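Local coordinates for protein putative decarboxylase involved in desferrioxamine biosynthesis (Erwinia amylovora, PDB 5O5C) that probably decarboxylates lysine, using pyridoxal 5'-phosphate as cofactor, for the biosynthesis of the siderophore desferrioxamine E in the fire blight pathogen, at residues L120-M125 with R382-K387; K147-T152 with G164-G169; W294-A299 with S323-Y328. All coordinates share one frame; numbering follows the deposited sequence.

Contact 1: residues L120-M125 with R382-K387; sequences LAEQIM and RFDALK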
loop_
_atom_site.group_PDB
_atom_site.type_symbol
_atom_site.label_atom_id
_atom_site.label_comp_id
_atom_site.label_asym_id
_atom_site.label_seq_id
_atom_site.Cartn_x
_atom_site.Cartn_y
_atom_site.Cartn_z
ATOM N N LEU B 120 -8.708 -17.158 2.759
ATOM C CA LEU B 120 -9.213 -17.293 4.130
ATOM C C LEU B 120 -8.943 -15.993 4.911
ATOM O O LEU B 120 -9.846 -15.428 5.499
ATOM C CB LEU B 120 -8.553 -18.476 4.862
ATOM C CG LEU B 120 -9.108 -18.910 6.213
ATOM C CD1 LEU B 120 -10.520 -19.462 6.038
ATOM C CD2 LEU B 120 -8.267 -19.966 6.869
ATOM N N ALA B 121 -7.705 -15.510 4.856
ATOM C CA ALA B 121 -7.299 -14.260 5.554
ATOM C C ALA B 121 -7.989 -12.988 5.019
ATOM O O ALA B 121 -8.434 -12.141 5.773
ATOM C CB ALA B 121 -5.796 -14.119 5.481
ATOM N N GLU B 122 -8.059 -12.827 3.712
ATOM C CA GLU B 122 -8.728 -11.672 3.138
ATOM C C GLU B 122 -10.209 -11.620 3.557
ATOM O O GLU B 122 -10.757 -10.535 3.816
ATOM C CB GLU B 122 -8.603 -11.653 1.606
ATOM C CG GLU B 122 -7.216 -11.286 1.117
ATOM C CD GLU B 122 -6.906 -9.797 1.310
ATOM O OE1 GLU B 122 -7.795 -8.957 1.653
ATOM O OE2 GLU B 122 -5.742 -9.463 1.147
ATOM N N GLN B 123 -10.854 -12.768 3.611
ATOM C CA GLN B 123 -12.271 -12.802 4.010
ATOM C C GLN B 123 -12.516 -12.269 5.442
ATOM O O GLN B 123 -13.475 -11.537 5.715
ATOM C CB GLN B 123 -12.821 -14.214 3.893
ATOM C CG GLN B 123 -14.325 -14.353 4.260
ATOM C CD GLN B 123 -14.821 -15.789 4.152
ATOM O OE1 GLN B 123 -14.033 -16.662 3.817
ATOM N NE2 GLN B 123 -16.133 -16.056 4.476
ATOM N N ILE B 124 -11.643 -12.688 6.345
ATOM C CA ILE B 124 -11.703 -12.268 7.748
ATOM C C ILE B 124 -11.349 -10.781 7.853
ATOM O O ILE B 124 -12.072 -10.004 8.489
ATOM C CB ILE B 124 -10.755 -13.111 8.620
ATOM C CG1 ILE B 124 -11.286 -14.551 8.674
ATOM C CG2 ILE B 124 -10.586 -12.494 9.996
ATOM C CD1 ILE B 124 -10.399 -15.589 9.310
ATOM N N MET B 125 -10.258 -10.420 7.194
ATOM C CA MET B 125 -9.771 -9.067 7.080
ATOM C C MET B 125 -10.786 -8.032 6.566
ATOM O O MET B 125 -10.797 -6.883 7.038
ATOM C CB MET B 125 -8.553 -9.016 6.162
ATOM C CG MET B 125 -7.297 -9.682 6.709
ATOM S SD MET B 125 -6.011 -9.844 5.440
ATOM C CE MET B 125 -5.876 -8.165 4.874
ATOM N N ARG B 382 -3.371 -2.064 6.464
ATOM C CA ARG B 382 -4.207 -3.239 6.538
ATOM C C ARG B 382 -3.410 -4.451 7.017
ATOM O O ARG B 382 -2.200 -4.475 6.974
ATOM C CB ARG B 382 -4.894 -3.468 5.181
ATOM C CG ARG B 382 -4.043 -4.102 4.083
ATOM C CD ARG B 382 -4.695 -4.058 2.731
ATOM N NE ARG B 382 -5.928 -4.790 2.697
ATOM C CZ ARG B 382 -6.143 -6.015 2.199
ATOM N NH1 ARG B 382 -5.198 -6.739 1.615
ATOM N NH2 ARG B 382 -7.374 -6.518 2.293
ATOM N N PHE B 383 -4.102 -5.424 7.551
ATOM C CA PHE B 383 -3.493 -6.574 8.246
ATOM C C PHE B 383 -3.002 -7.656 7.261
ATOM O O PHE B 383 -3.435 -8.816 7.264
ATOM C CB PHE B 383 -4.524 -7.102 9.208
ATOM C CG PHE B 383 -4.067 -8.181 10.155
ATOM C CD1 PHE B 383 -2.735 -8.490 10.393
ATOM C CD2 PHE B 383 -5.047 -8.899 10.834
ATOM C CE1 PHE B 383 -2.390 -9.513 11.265
ATOM C CE2 PHE B 383 -4.699 -9.910 11.711
ATOM C CZ PHE B 383 -3.375 -10.215 11.923
ATOM N N ASP B 384 -2.049 -7.258 6.430
ATOM C CA ASP B 384 -1.536 -8.150 5.372
ATOM C C ASP B 384 -0.865 -9.397 5.939
ATOM O O ASP B 384 -0.907 -10.508 5.368
ATOM C CB ASP B 384 -0.628 -7.374 4.454
ATOM C CG ASP B 384 -1.384 -6.669 3.313
ATOM O OD1 ASP B 384 -2.505 -7.154 2.941
ATOM O OD2 ASP B 384 -0.857 -5.634 2.790
ATOM N N ALA B 385 -0.269 -9.226 7.104
ATOM C CA ALA B 385 0.357 -10.332 7.794
ATOM C C ALA B 385 -0.574 -11.506 8.082
ATOM O O ALA B 385 -0.085 -12.641 8.167
ATOM C CB ALA B 385 1.021 -9.849 9.084
ATOM N N LEU B 386 -1.896 -11.297 8.140
ATOM C CA LEU B 386 -2.830 -12.424 8.396
ATOM C C LEU B 386 -2.739 -13.503 7.338
ATOM O O LEU B 386 -3.036 -14.683 7.643
ATOM C CB LEU B 386 -4.253 -11.996 8.563
ATOM C CG LEU B 386 -5.314 -13.005 8.970
ATOM C CD1 LEU B 386 -5.064 -13.589 10.338
ATOM C CD2 LEU B 386 -6.680 -12.351 8.900
ATOM N N LYS B 387 -2.311 -13.085 6.142
ATOM C CA LYS B 387 -2.201 -13.958 4.997
ATOM C C LYS B 387 -1.068 -14.944 5.150
ATOM O O LYS B 387 -1.284 -16.096 4.882
ATOM C CB LYS B 387 -2.037 -13.176 3.700
ATOM C CG LYS B 387 -3.287 -12.383 3.353
ATOM C CD LYS B 387 -3.187 -11.636 2.028
ATOM C CE LYS B 387 -2.999 -10.147 2.229
ATOM N NZ LYS B 387 -3.226 -9.444 0.946
#

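Contact 2: residues K147-T152 with G164-G169; sequences KVIDWT and GIFTSG. With PLP (pyridoxal-5'-phosphate), chain H.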
loop_
_atom_site.group_PDB
_atom_site.type_symbol
_atom_site.label_atom_id
_atom_site.label_comp_id
_atom_site.label_asym_id
_atom_site.label_seq_id
_atom_site.Cartn_x
_atom_site.Cartn_y
_atom_site.Cartn_z
ATOM N N LYS B 147 5.130 -11.733 14.865
ATOM C CA LYS B 147 5.362 -13.176 14.649
ATOM C C LYS B 147 5.762 -13.513 13.230
ATOM O O LYS B 147 6.792 -14.125 12.985
ATOM C CB LYS B 147 4.101 -13.988 15.038
ATOM C CG LYS B 147 4.391 -15.328 15.658
ATOM C CD LYS B 147 4.510 -15.228 17.170
ATOM C CE LYS B 147 5.108 -16.501 17.737
ATOM N NZ LYS B 147 5.334 -16.405 19.206
ATOM N N VAL B 148 4.968 -13.102 12.256
ATOM C CA VAL B 148 5.386 -13.343 10.883
ATOM C C VAL B 148 6.728 -12.743 10.506
ATOM O O VAL B 148 7.499 -13.373 9.804
ATOM C CB VAL B 148 4.345 -12.945 9.821
ATOM C CG1 VAL B 148 4.839 -13.359 8.458
ATOM C CG2 VAL B 148 3.039 -13.656 10.073
ATOM N N ILE B 149 6.951 -11.497 10.912
ATOM C CA ILE B 149 8.196 -10.820 10.739
ATOM C C ILE B 149 9.380 -11.558 11.352
ATOM O O ILE B 149 10.402 -11.770 10.672
ATOM C CB ILE B 149 8.100 -9.397 11.334
ATOM C CG1 ILE B 149 7.359 -8.534 10.347
ATOM C CG2 ILE B 149 9.467 -8.788 11.571
ATOM C CD1 ILE B 149 7.122 -7.170 10.870
ATOM N N ASP B 150 9.228 -11.921 12.618
ATOM C CA ASP B 150 10.280 -12.631 13.378
ATOM C C ASP B 150 10.535 -13.982 12.754
ATOM O O ASP B 150 11.662 -14.329 12.605
ATOM C CB ASP B 150 9.911 -12.873 14.813
ATOM C CG ASP B 150 9.839 -11.587 15.669
ATOM O OD1 ASP B 150 10.452 -10.512 15.389
ATOM O OD2 ASP B 150 9.158 -11.714 16.684
ATOM N N TRP B 151 9.495 -14.726 12.399
ATOM C CA TRP B 151 9.671 -15.976 11.641
ATOM C C TRP B 151 10.447 -15.768 10.326
ATOM O O TRP B 151 11.308 -16.580 9.958
ATOM C CB TRP B 151 8.320 -16.630 11.347
ATOM C CG TRP B 151 8.386 -17.864 10.452
ATOM C CD1 TRP B 151 8.589 -19.145 10.872
ATOM C CD2 TRP B 151 8.206 -17.936 9.015
ATOM N NE1 TRP B 151 8.588 -20.001 9.799
ATOM C CE2 TRP B 151 8.336 -19.301 8.648
ATOM C CE3 TRP B 151 7.986 -16.987 8.009
ATOM C CZ2 TRP B 151 8.252 -19.752 7.313
ATOM C CZ3 TRP B 151 7.897 -17.435 6.658
ATOM C CH2 TRP B 151 8.027 -18.819 6.337
ATOM N N THR B 152 10.128 -14.703 9.601
ATOM C CA THR B 152 10.874 -14.401 8.368
ATOM C C THR B 152 12.330 -14.114 8.684
ATOM O O THR B 152 13.249 -14.635 8.059
ATOM C CB THR B 152 10.225 -13.250 7.575
ATOM O OG1 THR B 152 8.881 -13.610 7.297
ATOM C CG2 THR B 152 10.916 -13.095 6.301
ATOM N N GLY B 164 11.516 -5.809 11.289
ATOM C CA GLY B 164 10.939 -5.393 9.991
ATOM C C GLY B 164 9.508 -4.950 10.037
ATOM O O GLY B 164 8.918 -4.852 11.096
ATOM N N ILE B 165 8.936 -4.715 8.869
ATOM C CA ILE B 165 7.610 -4.163 8.784
ATOM C C ILE B 165 6.955 -4.600 7.469
ATOM O O ILE B 165 7.625 -4.855 6.491
ATOM C CB ILE B 165 7.707 -2.635 8.930
ATOM C CG1 ILE B 165 6.362 -1.977 8.776
ATOM C CG2 ILE B 165 8.678 -2.045 7.940
ATOM C CD1 ILE B 165 5.511 -2.081 9.989
ATOM N N PHE B 166 5.638 -4.725 7.470
ATOM C CA PHE B 166 4.943 -4.991 6.249
ATOM C C PHE B 166 4.676 -3.634 5.554
ATOM O O PHE B 166 4.236 -2.651 6.176
ATOM C CB PHE B 166 3.681 -5.768 6.507
ATOM C CG PHE B 166 3.864 -7.263 6.558
ATOM C CD1 PHE B 166 4.259 -7.897 7.727
ATOM C CD2 PHE B 166 3.546 -8.060 5.445
ATOM C CE1 PHE B 166 4.426 -9.279 7.777
ATOM C CE2 PHE B 166 3.701 -9.451 5.490
ATOM C CZ PHE B 166 4.122 -10.059 6.654
ATOM N N THR B 167 4.897 -3.628 4.249
ATOM C CA THR B 167 4.657 -2.488 3.374
ATOM C C THR B 167 3.757 -2.869 2.237
ATOM O O THR B 167 3.383 -4.009 2.135
ATOM C CB THR B 167 5.942 -2.115 2.685
ATOM O OG1 THR B 167 6.322 -3.222 1.881
ATOM C CG2 THR B 167 7.010 -1.840 3.701
ATOM N N SER B 168 3.508 -1.934 1.304
ATOM C CA SER B 168 2.613 -2.198 0.196
ATOM C C SER B 168 3.187 -3.174 -0.751
ATOM O O SER B 168 2.462 -3.812 -1.515
ATOM C CB SER B 168 2.245 -0.936 -0.572
ATOM O OG SER B 168 3.295 -0.137 -1.007
ATOM N N GLY B 169 4.511 -3.257 -0.739
ATOM C CA GLY B 169 5.222 -4.141 -1.599
ATOM C C GLY B 169 6.627 -3.650 -1.785
ATOM O O GLY B 169 7.131 -2.696 -1.114
HETATM N N1 PLP H . 12.411 -5.842 -6.661
HETATM C C2 PLP H . 12.418 -6.895 -7.503
HETATM C C2A PLP H . 13.615 -7.793 -7.594
HETATM C C3 PLP H . 11.222 -7.157 -8.317
HETATM O O3 PLP H . 11.166 -8.213 -9.195
HETATM C C4 PLP H . 10.088 -6.220 -8.128
HETATM C C4A PLP H . 8.857 -6.334 -8.941
HETATM C C5 PLP H . 10.207 -5.110 -7.181
HETATM C C6 PLP H . 11.402 -4.969 -6.504
HETATM C C5A PLP H . 9.055 -4.147 -7.001
HETATM O O4P PLP H . 8.068 -4.921 -6.301
HETATM P P PLP H . 6.532 -4.509 -6.018
HETATM O O1P PLP H . 5.861 -4.632 -7.349
HETATM O O2P PLP H . 6.040 -5.580 -5.078
HETATM O O3P PLP H . 6.450 -3.136 -5.452
#

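Contact 3: residues W294-A299 with S323-Y328; sequences WMHVDA and SVTVDY. With PLP (pyridoxal-5'-phosphate), chain H.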
loop_
_atom_site.group_PDB
_atom_site.type_symbol
_atom_site.label_atom_id
_atom_site.label_comp_id
_atom_site.label_asym_id
_atom_site.label_seq_id
_atom_site.Cartn_x
_atom_site.Cartn_y
_atom_site.Cartn_z
ATOM N N TRP B 294 26.299 0.408 3.019
ATOM C CA TRP B 294 25.081 -0.273 3.382
ATOM C C TRP B 294 24.894 -1.369 2.327
ATOM O O TRP B 294 25.029 -1.085 1.140
ATOM C CB TRP B 294 23.900 0.705 3.349
ATOM C CG TRP B 294 22.575 0.129 3.718
ATOM C CD1 TRP B 294 21.779 -0.724 2.971
ATOM C CD2 TRP B 294 21.894 0.327 4.940
ATOM N NE1 TRP B 294 20.631 -1.040 3.674
ATOM C CE2 TRP B 294 20.674 -0.396 4.874
ATOM C CE3 TRP B 294 22.172 1.080 6.075
ATOM C CZ2 TRP B 294 19.743 -0.378 5.901
ATOM C CZ3 TRP B 294 21.289 1.083 7.063
ATOM C CH2 TRP B 294 20.071 0.347 6.988
ATOM N N MET B 295 24.621 -2.593 2.773
ATOM C CA MET B 295 24.210 -3.662 1.881
ATOM C C MET B 295 22.715 -3.891 1.966
ATOM O O MET B 295 22.148 -4.266 3.016
ATOM C CB MET B 295 24.940 -4.963 2.145
ATOM C CG MET B 295 24.923 -5.913 0.960
ATOM S SD MET B 295 25.384 -7.578 1.455
ATOM C CE MET B 295 25.085 -8.500 -0.039
ATOM N N HIS B 296 22.065 -3.660 0.841
ATOM C CA HIS B 296 20.671 -3.975 0.741
ATOM C C HIS B 296 20.493 -5.172 -0.183
ATOM O O HIS B 296 20.997 -5.192 -1.312
ATOM C CB HIS B 296 19.911 -2.778 0.236
ATOM C CG HIS B 296 18.511 -3.098 -0.125
ATOM N ND1 HIS B 296 17.633 -3.613 0.794
ATOM C CD2 HIS B 296 17.843 -3.024 -1.301
ATOM C CE1 HIS B 296 16.462 -3.758 0.225
ATOM N NE2 HIS B 296 16.570 -3.462 -1.061
ATOM N N VAL B 297 19.817 -6.199 0.306
ATOM C CA VAL B 297 19.473 -7.329 -0.564
ATOM C C VAL B 297 18.047 -7.173 -1.059
ATOM O O VAL B 297 17.125 -7.141 -0.248
ATOM C CB VAL B 297 19.720 -8.664 0.140
ATOM C CG1 VAL B 297 19.121 -9.829 -0.619
ATOM C CG2 VAL B 297 21.201 -8.856 0.251
ATOM N N ASP B 298 17.866 -7.001 -2.368
ATOM C CA ASP B 298 16.519 -7.006 -2.974
ATOM C C ASP B 298 16.148 -8.438 -3.289
ATOM O O ASP B 298 16.616 -9.008 -4.262
ATOM C CB ASP B 298 16.441 -6.078 -4.167
ATOM C CG ASP B 298 15.059 -5.962 -4.759
ATOM O OD1 ASP B 298 14.134 -6.716 -4.408
ATOM O OD2 ASP B 298 14.886 -5.135 -5.632
ATOM N N ALA B 299 15.286 -9.009 -2.461
ATOM C CA ALA B 299 14.893 -10.407 -2.587
ATOM C C ALA B 299 13.415 -10.589 -2.991
ATOM O O ALA B 299 12.761 -11.566 -2.653
ATOM C CB ALA B 299 15.205 -11.130 -1.305
ATOM N N SER B 323 19.904 -4.407 5.039
ATOM C CA SER B 323 18.443 -4.610 4.786
ATOM C C SER B 323 18.077 -5.625 3.737
ATOM O O SER B 323 18.896 -5.986 2.903
ATOM C CB SER B 323 17.767 -3.323 4.344
ATOM O OG SER B 323 18.472 -2.731 3.266
ATOM N N VAL B 324 16.810 -6.051 3.780
ATOM C CA VAL B 324 16.294 -7.073 2.885
ATOM C C VAL B 324 14.847 -6.738 2.526
ATOM O O VAL B 324 14.009 -6.434 3.441
ATOM C CB VAL B 324 16.307 -8.518 3.460
ATOM C CG1 VAL B 324 15.904 -9.522 2.382
ATOM C CG2 VAL B 324 17.643 -8.935 4.009
ATOM N N THR B 325 14.551 -6.784 1.239
ATOM C CA THR B 325 13.178 -6.687 0.783
ATOM C C THR B 325 12.671 -8.054 0.327
ATOM O O THR B 325 13.346 -8.773 -0.404
ATOM C CB THR B 325 12.980 -5.708 -0.378
ATOM O OG1 THR B 325 13.634 -6.233 -1.544
ATOM C CG2 THR B 325 13.486 -4.475 -0.102
ATOM N N VAL B 326 11.435 -8.333 0.680
ATOM C CA VAL B 326 10.809 -9.636 0.486
ATOM C C VAL B 326 9.378 -9.462 -0.046
ATOM O O VAL B 326 8.624 -8.727 0.592
ATOM C CB VAL B 326 10.722 -10.325 1.867
ATOM C CG1 VAL B 326 9.879 -11.568 1.805
ATOM C CG2 VAL B 326 12.100 -10.660 2.382
ATOM N N ASP B 327 8.980 -10.174 -1.132
ATOM C CA ASP B 327 7.568 -10.126 -1.639
ATOM C C ASP B 327 6.879 -11.461 -1.532
ATOM O O ASP B 327 7.166 -12.360 -2.301
ATOM C CB ASP B 327 7.405 -9.673 -3.099
ATOM C CG ASP B 327 7.302 -8.187 -3.280
ATOM O OD1 ASP B 327 7.346 -7.403 -2.347
ATOM O OD2 ASP B 327 7.204 -7.802 -4.443
ATOM N N TYR B 328 5.960 -11.564 -0.563
ATOM C CA TYR B 328 5.207 -12.757 -0.353
ATOM C C TYR B 328 4.166 -12.888 -1.423
ATOM O O TYR B 328 3.725 -14.041 -1.721
ATOM C CB TYR B 328 4.531 -12.821 1.008
ATOM C CG TYR B 328 5.382 -12.470 2.183
ATOM C CD1 TYR B 328 6.225 -13.433 2.756
ATOM C CD2 TYR B 328 5.368 -11.192 2.754
ATOM C CE1 TYR B 328 6.998 -13.147 3.860
ATOM C CE2 TYR B 328 6.174 -10.901 3.879
ATOM C CZ TYR B 328 7.010 -11.895 4.410
ATOM O OH TYR B 328 7.846 -11.667 5.532
HETATM N N1 PLP H . 12.411 -5.842 -6.661
HETATM C C2 PLP H . 12.418 -6.895 -7.503
HETATM C C2A PLP H . 13.615 -7.793 -7.594
HETATM C C3 PLP H . 11.222 -7.157 -8.317
HETATM O O3 PLP H . 11.166 -8.213 -9.195
HETATM C C4 PLP H . 10.088 -6.220 -8.128
HETATM C C4A PLP H . 8.857 -6.334 -8.941
HETATM C C5 PLP H . 10.207 -5.110 -7.181
HETATM C C6 PLP H . 11.402 -4.969 -6.504
HETATM C C5A PLP H . 9.055 -4.147 -7.001
HETATM O O4P PLP H . 8.068 -4.921 -6.301
HETATM P P PLP H . 6.532 -4.509 -6.018
HETATM O O1P PLP H . 5.861 -4.632 -7.349
HETATM O O2P PLP H . 6.040 -5.580 -5.078
HETATM O O3P PLP H . 6.450 -3.136 -5.452
#

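Contact 1: residues L120-M125 with R382-K387
Leu386 presses its branched end into a hollow on helix 116-128 formed by Ala121, Ile124 and Met125. Its CG lies 3.7 Å from Ala121 CB, and its CD2 reaches to 3.5 Å from Met125 CG, with Ile124 CG2 a little farther off. The Ala121 methyl is in turn a small knob set between Leu386 and the base of Lys387. Met125 runs past Leu386 in the opposite direction, its SD 3.3 Å from Phe383 O, and a bend at chi3 (54°) then lays its CE over one face of the Arg382 guanidinium.

The edge of that same guanidinium belongs to Glu122. Arg382 grips the carboxylate end-on, the two planes only 14° apart: Arg382 NH2 gives Glu122 OE1 a nearly straight bond of 2.6 Å and Arg382 NH1 gives Glu122 OE2 one of 2.8 Å, each oxygen offering its syn lone pair. Lys387 NZ arrives at Glu122 OE2 almost in line with the C-O bond, and also bonds Thr335 OG1 and Ser337 O. Arg382 NE bonds Val336 O of the second subunit, while Asp384, weakly paired with both cations, turns its other oxygen to Ser337. Two positive partners around a buried Glu122 would be expected to hold it ionised, making this salt-bridge network a polar tie between helix 116-128 and the loop and first turn of helix 385-394, at the dimer interface.

Contact 2: residues K147-T152 with G164-G169
Ile149 has CG1 anti to its carbonyl carbon (chi1 -78°) and a fully extended tip (chi2 176°), which drives CD1 straight at the backbone of Gly164. Phe166 answers with a similar first torsion, its CG also anti to the carbonyl carbon (chi1 -86°), which brings the CE1-CZ edge of the ring up to the helix. Val148 sets its CG1 methyl against that end of the ring.

Ile149 lies over the glycine backbone, its CG2 resting 3.6 Å from Gly164 N; the approach of its CD1 to Gly164 O is doubtfully short in the model. The CA atoms of Ile149 and Gly164 are 6.1 Å apart. Phe166 is held from two directions. Val148 CG1 lies at its edge, 3.8 Å from Phe166 CZ, whereas Ile149 slides alongside and brings its CG1 to 4.0 Å from Phe166 CE1. Within the helix, Val148 O accepts from both OG1 and N of Thr152, which reach it from opposite faces of its plane.

The strand leads to the cofactor. Gly169, at the N-cap of helix 170-189, has its C 3.7 Å from PLP O3P, and Gly170 N and Thr171 N bond to PLP, an arrangement consistent with the phosphate site of fold type I enzymes.

Strand 163-167 is one of the two outermost strands of the large sheet within this chain and pairs antiparallel with 339-343, whose Phe342 touches Ile149. Helix 140-156 packs on this strand and on helix 385-394, where Val148 meets Met388 and Trp389 and which Phe166 also reaches through Ala385, while Trp151 NE1 bonds Asp77 of the second subunit.

Contact 3: residues W294-A299 with S323-Y328
Asp298 leaves its strand beside Thr325 and heads for the cofactor. Its CB is 3.8 Å from Thr325 OG1. With CG anti to the backbone N (chi1 -175°), Asp298 CG comes to 3.3 Å from PLP N1. At the tip, Asp298 OD1 lies 2.9 Å from Thr325 OG1 and accepts from Ala300 N, while Asp298 OD2 takes a bond from Asn174 ND2 and stands 2.8 Å from PLP N1. An aspartate facing the pyridine nitrogen is a hallmark of fold type I enzymes, and here Asn174, itself a pocket residue, holds OD2 and probably helps orient the carboxylate.

Toward the N-terminal ends of the strands, Ser323 OG serves two rings: Trp294 NE1 donates to it at 2.8 Å in the indole plane, and His296 ND1 shares a hydrogen bond with it. Backbone bonds such as Val297 N to Ser323 O, 2.8 Å long, join the two strands in parallel register. On the opposite face, Val324 packs against Val297 and Ala299.

The pair lies inside the seven-stranded sheet, 294-299 flanked by 262-269 and 323-327 by the antiparallel 339-343. Helix 170-189 covers the face of His296 and Thr325, and helix 281-290 touches Met295 and Val297.

In the fold
Contact 1 closes the longest loop, and contacts 2 and 3 follow one another within it. The centres of contacts 1 and 2 are 14 Å apart, those of 2 and 3 are 12 Å apart, and those of contacts 1 and 3 lie 23 Å from each other, which puts contact 2 in the role of bridge. Phe166 packs on Ala385 toward contact 1 and on Tyr328 toward contact 3, where Tyr328 OH and Thr152 OG1 probably share a hydrogen bond. Contacts 2 and 3 use the same mixed sheet and both touch PLP. The series therefore links the cofactor site in the sheet to helices beside the second subunit, which itself supplies Thr380 to the cofactor.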